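Local coordinates for probable outer membrane protein (Pseudomonas aeruginosa, PDB 3DWO), which probably transports long-chain fatty acids or other hydrophobic compounds across the outer membrane, as a beta-barrel channel of the FadL family, at residues V327-T332 / V414-L419; W13-A18 / T352-V357; I54-N59 / A428-Q433. All blocks are in the same frame, centred on the assembly; numbering follows the deposited sequence.

Contact 1: residues V327-T332 / V414-L419. With C8E ((hydroxyethyloxy)tri(ethyloxy)octane), chain D; C8E ((hydroxyethyloxy)tri(ethyloxy)octane), chain C.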
loop_
_atom_site.group_PDB
_atom_site.type_symbol
_atom_site.label_atom_id
_atom_site.label_comp_id
_atom_site.label_asym_id
_atom_site.label_seq_id
_atom_site.Cartn_x
_atom_site.Cartn_y
_atom_site.Cartn_z
ATOM N N VAL A 327 13.045 -18.012 3.456
ATOM C CA VAL A 327 13.866 -16.995 2.813
ATOM C C VAL A 327 13.535 -15.633 3.410
ATOM O O VAL A 327 12.375 -15.339 3.718
ATOM C CB VAL A 327 13.657 -16.938 1.265
ATOM C CG1 VAL A 327 12.232 -16.522 0.926
ATOM C CG2 VAL A 327 14.653 -15.956 0.648
ATOM N N SER A 328 14.568 -14.817 3.604
ATOM C CA SER A 328 14.395 -13.474 4.143
ATOM C C SER A 328 14.912 -12.478 3.102
ATOM O O SER A 328 16.061 -12.552 2.680
ATOM C CB SER A 328 15.171 -13.321 5.451
ATOM O OG SER A 328 14.848 -12.093 6.079
ATOM N N ILE A 329 14.054 -11.557 2.689
ATOM C CA ILE A 329 14.410 -10.562 1.686
ATOM C C ILE A 329 14.485 -9.161 2.305
ATOM O O ILE A 329 13.487 -8.623 2.786
ATOM C CB ILE A 329 13.369 -10.565 0.537
ATOM C CG1 ILE A 329 13.271 -11.974 -0.049
ATOM C CG2 ILE A 329 13.769 -9.565 -0.551
ATOM C CD1 ILE A 329 12.168 -12.142 -1.078
ATOM N N PRO A 330 15.679 -8.558 2.307
ATOM C CA PRO A 330 15.815 -7.216 2.884
ATOM C C PRO A 330 15.207 -6.140 1.997
ATOM O O PRO A 330 15.301 -6.199 0.777
ATOM C CB PRO A 330 17.327 -7.051 3.026
ATOM C CG PRO A 330 17.834 -8.472 3.110
ATOM C CD PRO A 330 17.000 -9.156 2.063
ATOM N N TYR A 331 14.571 -5.157 2.616
ATOM C CA TYR A 331 13.973 -4.067 1.872
ATOM C C TYR A 331 14.411 -2.736 2.458
ATOM O O TYR A 331 14.515 -1.745 1.740
ATOM C CB TYR A 331 12.450 -4.198 1.874
ATOM C CG TYR A 331 11.952 -5.183 0.839
ATOM C CD1 TYR A 331 12.164 -4.955 -0.522
ATOM C CD2 TYR A 331 11.284 -6.350 1.216
ATOM C CE1 TYR A 331 11.723 -5.864 -1.487
ATOM C CE2 TYR A 331 10.839 -7.270 0.259
ATOM C CZ TYR A 331 11.058 -7.021 -1.089
ATOM O OH TYR A 331 10.602 -7.915 -2.040
ATOM N N THR A 332 14.678 -2.734 3.762
ATOM C CA THR A 332 15.134 -1.546 4.483
ATOM C C THR A 332 14.513 -0.223 4.031
ATOM O O THR A 332 15.220 0.705 3.644
ATOM C CB THR A 332 16.670 -1.412 4.396
ATOM O OG1 THR A 332 17.075 -1.470 3.024
ATOM C CG2 THR A 332 17.348 -2.547 5.155
ATOM N N VAL A 414 19.230 -7.455 -6.990
ATOM C CA VAL A 414 20.127 -8.598 -7.011
ATOM C C VAL A 414 19.487 -9.658 -6.109
ATOM O O VAL A 414 19.058 -9.347 -5.000
ATOM C CB VAL A 414 21.529 -8.214 -6.461
ATOM C CG1 VAL A 414 22.398 -9.451 -6.304
ATOM C CG2 VAL A 414 22.209 -7.225 -7.409
ATOM N N ASN A 415 19.392 -10.894 -6.591
ATOM C CA ASN A 415 18.813 -11.972 -5.788
ATOM C C ASN A 415 19.893 -12.673 -4.966
ATOM O O ASN A 415 20.980 -12.939 -5.465
ATOM C CB ASN A 415 18.123 -13.020 -6.674
ATOM C CG ASN A 415 16.618 -12.807 -6.783
ATOM O OD1 ASN A 415 16.008 -12.168 -5.918
ATOM N ND2 ASN A 415 16.007 -13.363 -7.840
ATOM N N GLN A 416 19.583 -12.979 -3.710
ATOM C CA GLN A 416 20.522 -13.678 -2.849
ATOM C C GLN A 416 20.754 -15.091 -3.408
ATOM O O GLN A 416 20.039 -15.533 -4.314
ATOM C CB GLN A 416 19.956 -13.760 -1.430
ATOM C CG GLN A 416 18.561 -14.373 -1.371
ATOM C CD GLN A 416 18.018 -14.400 0.034
ATOM O OE1 GLN A 416 18.414 -15.238 0.857
ATOM N NE2 GLN A 416 17.122 -13.464 0.333
ATOM N N ASP A 417 21.740 -15.798 -2.862
ATOM C CA ASP A 417 22.070 -17.144 -3.330
ATOM C C ASP A 417 20.887 -18.114 -3.482
ATOM O O ASP A 417 20.672 -18.657 -4.565
ATOM C CB ASP A 417 23.112 -17.793 -2.413
ATOM C CG ASP A 417 24.443 -17.045 -2.404
ATOM O OD1 ASP A 417 24.771 -16.384 -3.413
ATOM O OD2 ASP A 417 25.173 -17.136 -1.390
ATOM N N ARG A 418 20.123 -18.340 -2.415
ATOM C CA ARG A 418 19.015 -19.287 -2.501
ATOM C C ARG A 418 17.894 -18.901 -3.464
ATOM O O ARG A 418 17.032 -19.724 -3.774
ATOM C CB ARG A 418 18.448 -19.600 -1.106
ATOM C CG ARG A 418 17.698 -18.486 -0.411
ATOM C CD ARG A 418 17.203 -18.975 0.956
ATOM N NE ARG A 418 18.308 -19.301 1.854
ATOM C CZ ARG A 418 18.168 -19.901 3.037
ATOM N NH1 ARG A 418 16.967 -20.252 3.481
ATOM N NH2 ARG A 418 19.234 -20.161 3.776
ATOM N N LEU A 419 17.911 -17.663 -3.949
ATOM C CA LEU A 419 16.896 -17.218 -4.906
ATOM C C LEU A 419 17.403 -17.216 -6.350
ATOM O O LEU A 419 16.760 -16.665 -7.246
ATOM C CB LEU A 419 16.371 -15.827 -4.539
ATOM C CG LEU A 419 15.475 -15.774 -3.297
ATOM C CD1 LEU A 419 14.972 -14.352 -3.106
ATOM C CD2 LEU A 419 14.288 -16.747 -3.455
HETATM C C1 C8E D . 10.075 -2.490 -2.871
HETATM C C2 C8E D . 9.362 -3.762 -2.826
HETATM C C3 C8E D . 8.798 -4.117 -1.531
HETATM C C4 C8E D . 8.053 -5.351 -1.714
HETATM C C5 C8E D . 7.074 -5.489 -0.607
HETATM C C6 C8E D . 6.026 -6.420 -0.979
HETATM C C7 C8E D . 5.552 -6.804 0.340
HETATM C C8 C8E D . 4.075 -6.928 0.310
HETATM O O9 C8E D . 3.299 -8.020 0.784
HETATM C C10 C8E D . 3.497 -9.298 0.211
HETATM C C11 C8E D . 2.551 -10.212 0.924
HETATM O O12 C8E D . 3.218 -10.895 1.999
HETATM C C13 C8E D . 3.379 -12.338 1.835
HETATM C C14 C8E D . 4.525 -13.057 1.056
HETATM O O15 C8E D . 5.426 -14.140 1.436
HETATM C C16 C8E D . 6.646 -13.649 2.029
HETATM C C17 C8E D . 7.790 -13.391 1.030
HETATM O O18 C8E D . 7.810 -13.925 -0.311
HETATM C C19 C8E D . 8.458 -15.222 -0.406
HETATM C C20 C8E D . 9.675 -15.507 -1.362
HETATM O O21 C8E D . 9.424 -16.043 -2.670
HETATM C C1 C8E C . 12.265 -19.646 -1.393
HETATM C C2 C8E C . 13.557 -20.281 -1.199
HETATM C C3 C8E C . 13.843 -21.352 -2.143
HETATM C C4 C8E C . 15.088 -21.972 -1.722
HETATM C C5 C8E C . 15.517 -22.910 -2.782
HETATM C C6 C8E C . 16.811 -23.458 -2.462
HETATM C C7 C8E C . 16.902 -24.509 -3.464
HETATM C C8 C8E C . 18.158 -25.233 -3.234
HETATM O O9 C8E C . 18.715 -26.290 -3.990
HETATM C C10 C8E C . 17.998 -27.498 -4.144
HETATM C C11 C8E C . 18.894 -28.372 -4.956
HETATM O O12 C8E C . 18.333 -28.676 -6.238
HETATM C C13 C8E C . 19.261 -29.330 -7.138
HETATM C C14 C8E C . 18.957 -29.838 -8.578
HETATM O O15 C8E C . 17.813 -29.657 -9.470
HETATM C C16 C8E C . 16.846 -30.702 -9.270
HETATM C C17 C8E C . 17.038 -31.948 -10.151
HETATM O O18 C8E C . 16.619 -33.270 -9.747
HETATM C C19 C8E C . 17.662 -33.994 -9.041
HETATM C C20 C8E C . 17.392 -35.254 -8.142
HETATM O O21 C8E C . 18.377 -35.614 -7.166
HETATM O O HOH W 1 17.208 -15.924 3.217
#

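Contact 2: residues W13-A18 / T352-V357. With C8E ((hydroxyethyloxy)tri(ethyloxy)octane), chain J; C8E ((hydroxyethyloxy)tri(ethyloxy)octane), chain G.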
loop_
_atom_site.group_PDB
_atom_site.type_symbol
_atom_site.label_atom_id
_atom_site.label_comp_id
_atom_site.label_asym_id
_atom_site.label_seq_id
_atom_site.Cartn_x
_atom_site.Cartn_y
_atom_site.Cartn_z
ATOM N N TRP A 13 -9.802 13.846 -1.471
ATOM C CA TRP A 13 -9.121 13.570 -2.730
ATOM C C TRP A 13 -9.100 14.806 -3.613
ATOM O O TRP A 13 -8.125 15.049 -4.325
ATOM C CB TRP A 13 -9.800 12.422 -3.488
ATOM C CG TRP A 13 -9.295 11.066 -3.091
ATOM C CD1 TRP A 13 -9.922 10.159 -2.288
ATOM C CD2 TRP A 13 -8.030 10.488 -3.439
ATOM N NE1 TRP A 13 -9.127 9.054 -2.109
ATOM C CE2 TRP A 13 -7.959 9.228 -2.802
ATOM C CE3 TRP A 13 -6.949 10.912 -4.225
ATOM C CZ2 TRP A 13 -6.848 8.387 -2.925
ATOM C CZ3 TRP A 13 -5.842 10.074 -4.348
ATOM C CH2 TRP A 13 -5.802 8.824 -3.699
ATOM N N GLY A 14 -10.180 15.583 -3.559
ATOM C CA GLY A 14 -10.280 16.785 -4.368
ATOM C C GLY A 14 -9.231 17.838 -4.059
ATOM O O GLY A 14 -8.882 18.644 -4.921
ATOM N N ARG A 15 -8.724 17.845 -2.831
ATOM C CA ARG A 15 -7.703 18.815 -2.449
ATOM C C ARG A 15 -6.377 18.156 -2.082
ATOM O O ARG A 15 -5.599 18.693 -1.288
ATOM C CB ARG A 15 -8.203 19.686 -1.293
ATOM C CG ARG A 15 -8.841 18.917 -0.153
ATOM C CD ARG A 15 -9.308 19.859 0.945
ATOM N NE ARG A 15 -9.949 19.126 2.032
ATOM C CZ ARG A 15 -11.262 19.040 2.215
ATOM N NH1 ARG A 15 -12.100 19.651 1.390
ATOM N NH2 ARG A 15 -11.738 18.329 3.223
ATOM N N ALA A 16 -6.118 16.996 -2.683
ATOM C CA ALA A 16 -4.889 16.243 -2.444
ATOM C C ALA A 16 -4.651 15.979 -0.962
ATOM O O ALA A 16 -3.508 15.981 -0.500
ATOM C CB ALA A 16 -3.693 16.982 -3.042
ATOM N N MET A 17 -5.737 15.752 -0.226
ATOM C CA MET A 17 -5.667 15.468 1.208
ATOM C C MET A 17 -5.133 16.619 2.070
ATOM O O MET A 17 -4.841 16.425 3.249
ATOM C CB MET A 17 -4.806 14.222 1.458
ATOM C CG MET A 17 -5.452 12.892 1.073
ATOM S SD MET A 17 -5.699 12.649 -0.699
ATOM C CE MET A 17 -4.034 12.256 -1.218
ATOM N N ALA A 18 -5.004 17.811 1.492
ATOM C CA ALA A 18 -4.494 18.958 2.243
ATOM C C ALA A 18 -5.446 19.349 3.369
ATOM O O ALA A 18 -6.650 19.471 3.163
ATOM C CB ALA A 18 -4.273 20.144 1.306
ATOM N N THR A 352 -19.372 24.146 -4.741
ATOM C CA THR A 352 -18.099 24.381 -4.082
ATOM C C THR A 352 -17.030 23.722 -4.948
ATOM O O THR A 352 -17.239 22.635 -5.488
ATOM C CB THR A 352 -18.072 23.782 -2.662
ATOM O OG1 THR A 352 -16.735 23.833 -2.147
ATOM C CG2 THR A 352 -18.551 22.352 -2.682
ATOM N N MET A 353 -15.898 24.400 -5.101
ATOM C CA MET A 353 -14.797 23.889 -5.908
ATOM C C MET A 353 -13.576 23.600 -5.056
ATOM O O MET A 353 -13.295 24.324 -4.101
ATOM C CB MET A 353 -14.415 24.898 -6.989
ATOM C CG MET A 353 -15.356 24.932 -8.169
ATOM S SD MET A 353 -14.804 26.133 -9.398
ATOM C CE MET A 353 -16.377 26.823 -9.926
ATOM N N ARG A 354 -12.851 22.543 -5.412
ATOM C CA ARG A 354 -11.652 22.153 -4.685
ATOM C C ARG A 354 -10.490 21.896 -5.630
ATOM O O ARG A 354 -10.675 21.584 -6.808
ATOM C CB ARG A 354 -11.896 20.877 -3.872
ATOM C CG ARG A 354 -13.176 20.877 -3.076
ATOM C CD ARG A 354 -13.152 19.819 -1.981
ATOM N NE ARG A 354 -14.418 19.786 -1.256
ATOM C CZ ARG A 354 -15.536 19.261 -1.740
ATOM N NH1 ARG A 354 -15.544 18.718 -2.952
ATOM N NH2 ARG A 354 -16.650 19.279 -1.017
ATOM N N ALA A 355 -9.286 22.018 -5.088
ATOM C CA ALA A 355 -8.061 21.785 -5.834
ATOM C C ALA A 355 -6.935 21.603 -4.823
ATOM O O ALA A 355 -7.050 22.017 -3.668
ATOM C CB ALA A 355 -7.768 22.961 -6.748
ATOM N N GLY A 356 -5.850 20.973 -5.256
ATOM C CA GLY A 356 -4.729 20.761 -4.366
ATOM C C GLY A 356 -3.621 19.978 -5.035
ATOM O O GLY A 356 -3.811 19.397 -6.105
ATOM N N VAL A 357 -2.457 19.974 -4.397
ATOM C CA VAL A 357 -1.299 19.260 -4.897
ATOM C C VAL A 357 -0.545 18.723 -3.688
ATOM O O VAL A 357 -0.639 19.276 -2.592
ATOM C CB VAL A 357 -0.360 20.190 -5.690
ATOM C CG1 VAL A 357 -1.090 20.770 -6.896
ATOM C CG2 VAL A 357 0.143 21.300 -4.780
HETATM C C1 C8E J . -14.830 21.427 -11.973
HETATM C C2 C8E J . -13.932 21.342 -10.831
HETATM C C3 C8E J . -12.648 22.018 -11.005
HETATM C C4 C8E J . -12.619 23.134 -10.075
HETATM C C5 C8E J . -11.209 23.418 -9.708
HETATM C C6 C8E J . -10.875 24.789 -10.048
HETATM C C7 C8E J . -9.767 25.009 -9.139
HETATM C C8 C8E J . -8.907 26.067 -9.704
HETATM O O9 C8E J . -7.546 25.954 -10.097
HETATM C C10 C8E J . -6.571 25.583 -9.139
HETATM C C1 C8E G . -5.771 26.107 -3.967
HETATM C C2 C8E G . -7.118 26.622 -3.760
HETATM C C3 C8E G . -8.191 25.765 -4.259
HETATM C C4 C8E G . -8.726 26.398 -5.456
HETATM C C5 C8E G . -10.206 26.310 -5.426
HETATM C C6 C8E G . -10.781 27.251 -6.368
#

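Contact 3: residues I54-N59 / A428-Q433. With C8E ((hydroxyethyloxy)tri(ethyloxy)octane), chain E.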
loop_
_atom_site.group_PDB
_atom_site.type_symbol
_atom_site.label_atom_id
_atom_site.label_comp_id
_atom_site.label_asym_id
_atom_site.label_seq_id
_atom_site.Cartn_x
_atom_site.Cartn_y
_atom_site.Cartn_z
ATOM N N ILE A 54 -3.983 2.308 -12.045
ATOM C CA ILE A 54 -2.533 2.341 -11.924
ATOM C C ILE A 54 -1.840 1.643 -13.087
ATOM O O ILE A 54 -2.148 0.499 -13.419
ATOM C CB ILE A 54 -2.080 1.679 -10.602
ATOM C CG1 ILE A 54 -2.874 2.260 -9.426
ATOM C CG2 ILE A 54 -0.592 1.887 -10.397
ATOM C CD1 ILE A 54 -2.782 3.773 -9.281
ATOM N N ASP A 55 -0.891 2.348 -13.692
ATOM C CA ASP A 55 -0.140 1.840 -14.829
ATOM C C ASP A 55 1.281 1.533 -14.378
ATOM O O ASP A 55 1.943 2.393 -13.799
ATOM C CB ASP A 55 -0.103 2.902 -15.922
ATOM C CG ASP A 55 0.252 2.335 -17.271
ATOM O OD1 ASP A 55 -0.646 1.760 -17.922
ATOM O OD2 ASP A 55 1.425 2.456 -17.679
ATOM N N ILE A 56 1.755 0.322 -14.654
ATOM C CA ILE A 56 3.109 -0.077 -14.264
ATOM C C ILE A 56 3.825 -0.799 -15.401
ATOM O O ILE A 56 3.287 -1.747 -15.979
ATOM C CB ILE A 56 3.095 -1.046 -13.054
ATOM C CG1 ILE A 56 2.364 -0.419 -11.873
ATOM C CG2 ILE A 56 4.523 -1.399 -12.666
ATOM C CD1 ILE A 56 2.069 -1.409 -10.743
ATOM N N LYS A 57 5.040 -0.360 -15.707
ATOM C CA LYS A 57 5.825 -0.974 -16.768
ATOM C C LYS A 57 7.318 -1.018 -16.450
ATOM O O LYS A 57 7.829 -0.222 -15.663
ATOM C CB LYS A 57 5.632 -0.218 -18.083
ATOM C CG LYS A 57 4.257 -0.347 -18.704
ATOM C CD LYS A 57 4.221 0.441 -20.002
ATOM C CE LYS A 57 2.815 0.522 -20.589
ATOM N NZ LYS A 57 2.798 1.427 -21.778
ATOM N N TYR A 58 8.008 -1.950 -17.096
ATOM C CA TYR A 58 9.437 -2.128 -16.921
ATOM C C TYR A 58 10.105 -2.051 -18.275
ATOM O O TYR A 58 9.555 -2.501 -19.276
ATOM C CB TYR A 58 9.729 -3.493 -16.303
ATOM C CG TYR A 58 11.202 -3.808 -16.124
ATOM C CD1 TYR A 58 11.898 -4.591 -17.051
ATOM C CD2 TYR A 58 11.897 -3.345 -15.006
ATOM C CE1 TYR A 58 13.259 -4.911 -16.859
ATOM C CE2 TYR A 58 13.248 -3.653 -14.811
ATOM C CZ TYR A 58 13.921 -4.434 -15.735
ATOM O OH TYR A 58 15.251 -4.731 -15.510
ATOM N N ASN A 59 11.296 -1.475 -18.296
ATOM C CA ASN A 59 12.073 -1.369 -19.515
ATOM C C ASN A 59 13.502 -1.626 -19.039
ATOM O O ASN A 59 14.018 -0.894 -18.202
ATOM C CB ASN A 59 11.948 0.035 -20.114
ATOM C CG ASN A 59 12.192 0.052 -21.610
ATOM O OD1 ASN A 59 11.320 -0.326 -22.401
ATOM N ND2 ASN A 59 13.386 0.478 -22.009
ATOM N N ALA A 428 11.495 1.296 -13.871
ATOM C CA ALA A 428 10.055 1.146 -13.869
ATOM C C ALA A 428 9.413 2.498 -14.086
ATOM O O ALA A 428 9.870 3.515 -13.559
ATOM C CB ALA A 428 9.594 0.555 -12.545
ATOM N N THR A 429 8.359 2.503 -14.885
ATOM C CA THR A 429 7.621 3.714 -15.164
ATOM C C THR A 429 6.207 3.444 -14.691
ATOM O O THR A 429 5.594 2.451 -15.088
ATOM C CB THR A 429 7.601 4.035 -16.663
ATOM O OG1 THR A 429 8.927 4.358 -17.102
ATOM C CG2 THR A 429 6.685 5.221 -16.932
ATOM N N SER A 430 5.702 4.321 -13.833
ATOM C CA SER A 430 4.364 4.172 -13.290
ATOM C C SER A 430 3.564 5.444 -13.434
ATOM O O SER A 430 4.117 6.534 -13.518
ATOM C CB SER A 430 4.427 3.784 -11.811
ATOM O OG SER A 430 4.995 2.495 -11.663
ATOM N N LYS A 431 2.249 5.284 -13.454
ATOM C CA LYS A 431 1.323 6.395 -13.582
ATOM C C LYS A 431 0.082 6.019 -12.800
ATOM O O LYS A 431 -0.290 4.848 -12.743
ATOM C CB LYS A 431 0.965 6.621 -15.051
ATOM C CG LYS A 431 2.068 7.286 -15.851
ATOM C CD LYS A 431 2.161 6.774 -17.289
ATOM C CE LYS A 431 0.802 6.682 -17.975
ATOM N NZ LYS A 431 0.140 5.375 -17.705
ATOM N N GLY A 432 -0.553 7.006 -12.186
ATOM C CA GLY A 432 -1.745 6.715 -11.425
ATOM C C GLY A 432 -2.793 7.798 -11.533
ATOM O O GLY A 432 -2.481 8.977 -11.705
ATOM N N GLN A 433 -4.052 7.390 -11.456
ATOM C CA GLN A 433 -5.136 8.347 -11.495
ATOM C C GLN A 433 -6.291 7.760 -10.708
ATOM O O GLN A 433 -6.501 6.543 -10.715
ATOM C CB GLN A 433 -5.528 8.667 -12.940
ATOM C CG GLN A 433 -6.312 7.618 -13.678
ATOM C CD GLN A 433 -6.477 7.990 -15.140
ATOM O OE1 GLN A 433 -6.625 9.170 -15.477
ATOM N NE2 GLN A 433 -6.459 6.990 -16.016
HETATM C C1 C8E E . -6.815 -4.441 -4.363
HETATM C C2 C8E E . -5.618 -3.673 -4.681
HETATM C C3 C8E E . -5.325 -2.597 -3.740
HETATM C C4 C8E E . -5.844 -1.365 -4.309
HETATM C C5 C8E E . -4.830 -0.303 -4.145
HETATM C C6 C8E E . -5.455 0.995 -4.270
HETATM C C7 C8E E . -4.277 1.835 -4.337
HETATM C C8 C8E E . -4.488 2.830 -5.396
HETATM O O9 C8E E . -3.836 4.073 -5.542
HETATM C C10 C8E E . -3.945 5.048 -4.526
HETATM C C11 C8E E . -3.129 6.200 -5.024
HETATM O O12 C8E E . -1.773 5.793 -5.299
HETATM C C13 C8E E . -0.995 6.726 -6.101
HETATM C C14 C8E E . 0.155 6.352 -7.089
HETATM O O15 C8E E . 0.216 5.374 -8.166
HETATM C C16 C8E E . 0.684 4.099 -7.680
HETATM C C17 C8E E . 2.208 3.913 -7.740
HETATM O O18 C8E E . 2.859 3.049 -8.692
HETATM C C19 C8E E . 3.021 1.692 -8.189
HETATM C C20 C8E E . 4.418 1.042 -7.878
HETATM O O21 C8E E . 4.818 0.902 -6.512
HETATM O O HOH W 2 3.821 2.927 -16.991
#

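Contact 1: residues V327-T332 / V414-L419
The end of strand 324-330 passes a loop turning tightly at Asp417 and Arg418, closed by Leu419 N bonding to Gln416 O. The backbones stay well apart, the nearest CA atoms being those of Val327 and Arg418 at 7.7 Å, so side chains bridge the gap. Gln416 makes the polar link: CG sits between backbone N and carbonyl carbon (chi1 54°), the chain extends, and NE2 donates to Ser328 O at 2.7 Å. The donor approaches from above the carbonyl plane, and the acceptor lies nearly in the amide plane. OE1 takes a bond from a water that accepts from Ser328 N, so the amide of Gln416 grips the backbone of Ser328 twice, at O directly and at N through the water. Next to this polar link is an apolar patch. Val327 CG2, anti to its backbone N, rests 4.0 Å from Leu419 CG and equally far from Arg418 CD, while Ile329 CD1 meets Leu419 CD1 at 4.1 Å, crossing it at about a right angle. The Arg418 guanidinium bonds back to Ile326 O. Detergent lines the patch: Val327 CG1 is 3.6 Å from C20 of one C8E (chain D), whose alkyl end lies over a face of Tyr331. A strand of the hairpin 316-330 packs against the loop between strands 395-411 and 423-441, on the probable extracellular side of a FadL-type barrel, beside bound detergent.

Contact 2: residues W13-A18 / T352-V357
Trp13, in the last turn of helix 10-14, points away from strand 351-360, and Met17 SD sits over one face of its indole. At Gly14 the helix meets the strand: Gly14 O lies 3.4 Å from Ala355 CA, but no hydrogen bond crosses this contact. Arg15 follows, its CA only 4.0 Å from that of Gly356, as the bare glycine backbone allows, and Arg15 CA makes a CH···O contact with Ala355 O. The extended side chain of Arg15 brings NH1 to 3.5 Å from Arg354 NE, with the guanidinium planes inclined at 61°. The like charges are probably offset by Asp344, whose OD1 and OD2 form salt bridges to Arg15 and Arg354 respectively; Asp398 pairs with the other end of Arg354. Ala16, at positive phi, completes a Schellman motif that ends the helix, and its CB settles 3.5 Å from Val357 N. Ala16 and Met17 are the central residues of a type I' turn from Arg15 to Ala18, with Ala18 N bonded to Arg15 O. The helix end and turn pack on the inner side of strand 351-360, between strands 336-346 and 378-388, while Ala355 and Met353 face detergent outside, as befits the hatch-like N terminus of a FadL barrel.

Contact 3: residues I54-N59 / A428-Q433
Asp55 and Lys431 face each other across an antiparallel hydrogen-bonded pair, their side chains lying side by side on the surface turned away from the barrel's centre. The carboxylate leaves with CG anti to the backbone N (chi1 -162°), whereas the chain of Lys431 bends at chi2, chi3 and chi4, curling back so that its NZ ends 3.1 Å from Asp55 CB and 3.2 Å from Asp55 OD2, a salt bridge. A water donates to that same OD2 and to Thr429 O, joining the carboxylate to the opposing strand a second time. Lys57, on the same surface, stretches away fully extended; Lys57 NZ stays 6.3 Å from Lys431 NZ, not in contact but near enough for some repulsion, which the salt bridge to Asp55 may temper.

The other surface, carrying Ile54, Ile56, Ser430 and Gly432, looks into the barrel. Ile54 CD1 folds across the strand boundary to 3.8 Å from Gly432 CA, where no side chain intervenes, and meets O15 of the detergent C8E (chain E) at 3.6 Å. Ile56 CG1 approaches Ser430 OG at 3.9 Å, and Ser430 CB touches O18 of the same detergent.

Four backbone bonds hold the strands, two each at Asp55 with Lys431 and Lys57 with Thr429. The shortest, Asp55 N to Lys431 O at 2.7 Å, is almost straight (179°), lying in the carbonyl plane.

Joining the first long strand to the last, this pairing closes the barrel. Its chemistry is two-sided: charge pairing and water outside suggest a polar environment there, while the small and aliphatic inner surface suits an amphiphile in the channel.

From the N terminus, residues 13-18 come first and meet strand 351-360 in contact 2, which fastens the segment before the barrel strands to the inside of the wall. Residues 54-59 then open the loop that contact 3 closes at 428-433, where the first and last long strands meet. Since 54 lies inside and 433 beyond the loop of contact 2, these two contacts cross. Contact 1, joining 327-332 to 414-419, is nested within the loop of contact 3 but also crosses contact 2. It ties strand 324-330 to the loop between strands 395-411 and 423-441. Contacts 1 and 2 lie on opposite sides of the chain's centre, with centres 40 Å apart, and contact 3 is 24 Å from each.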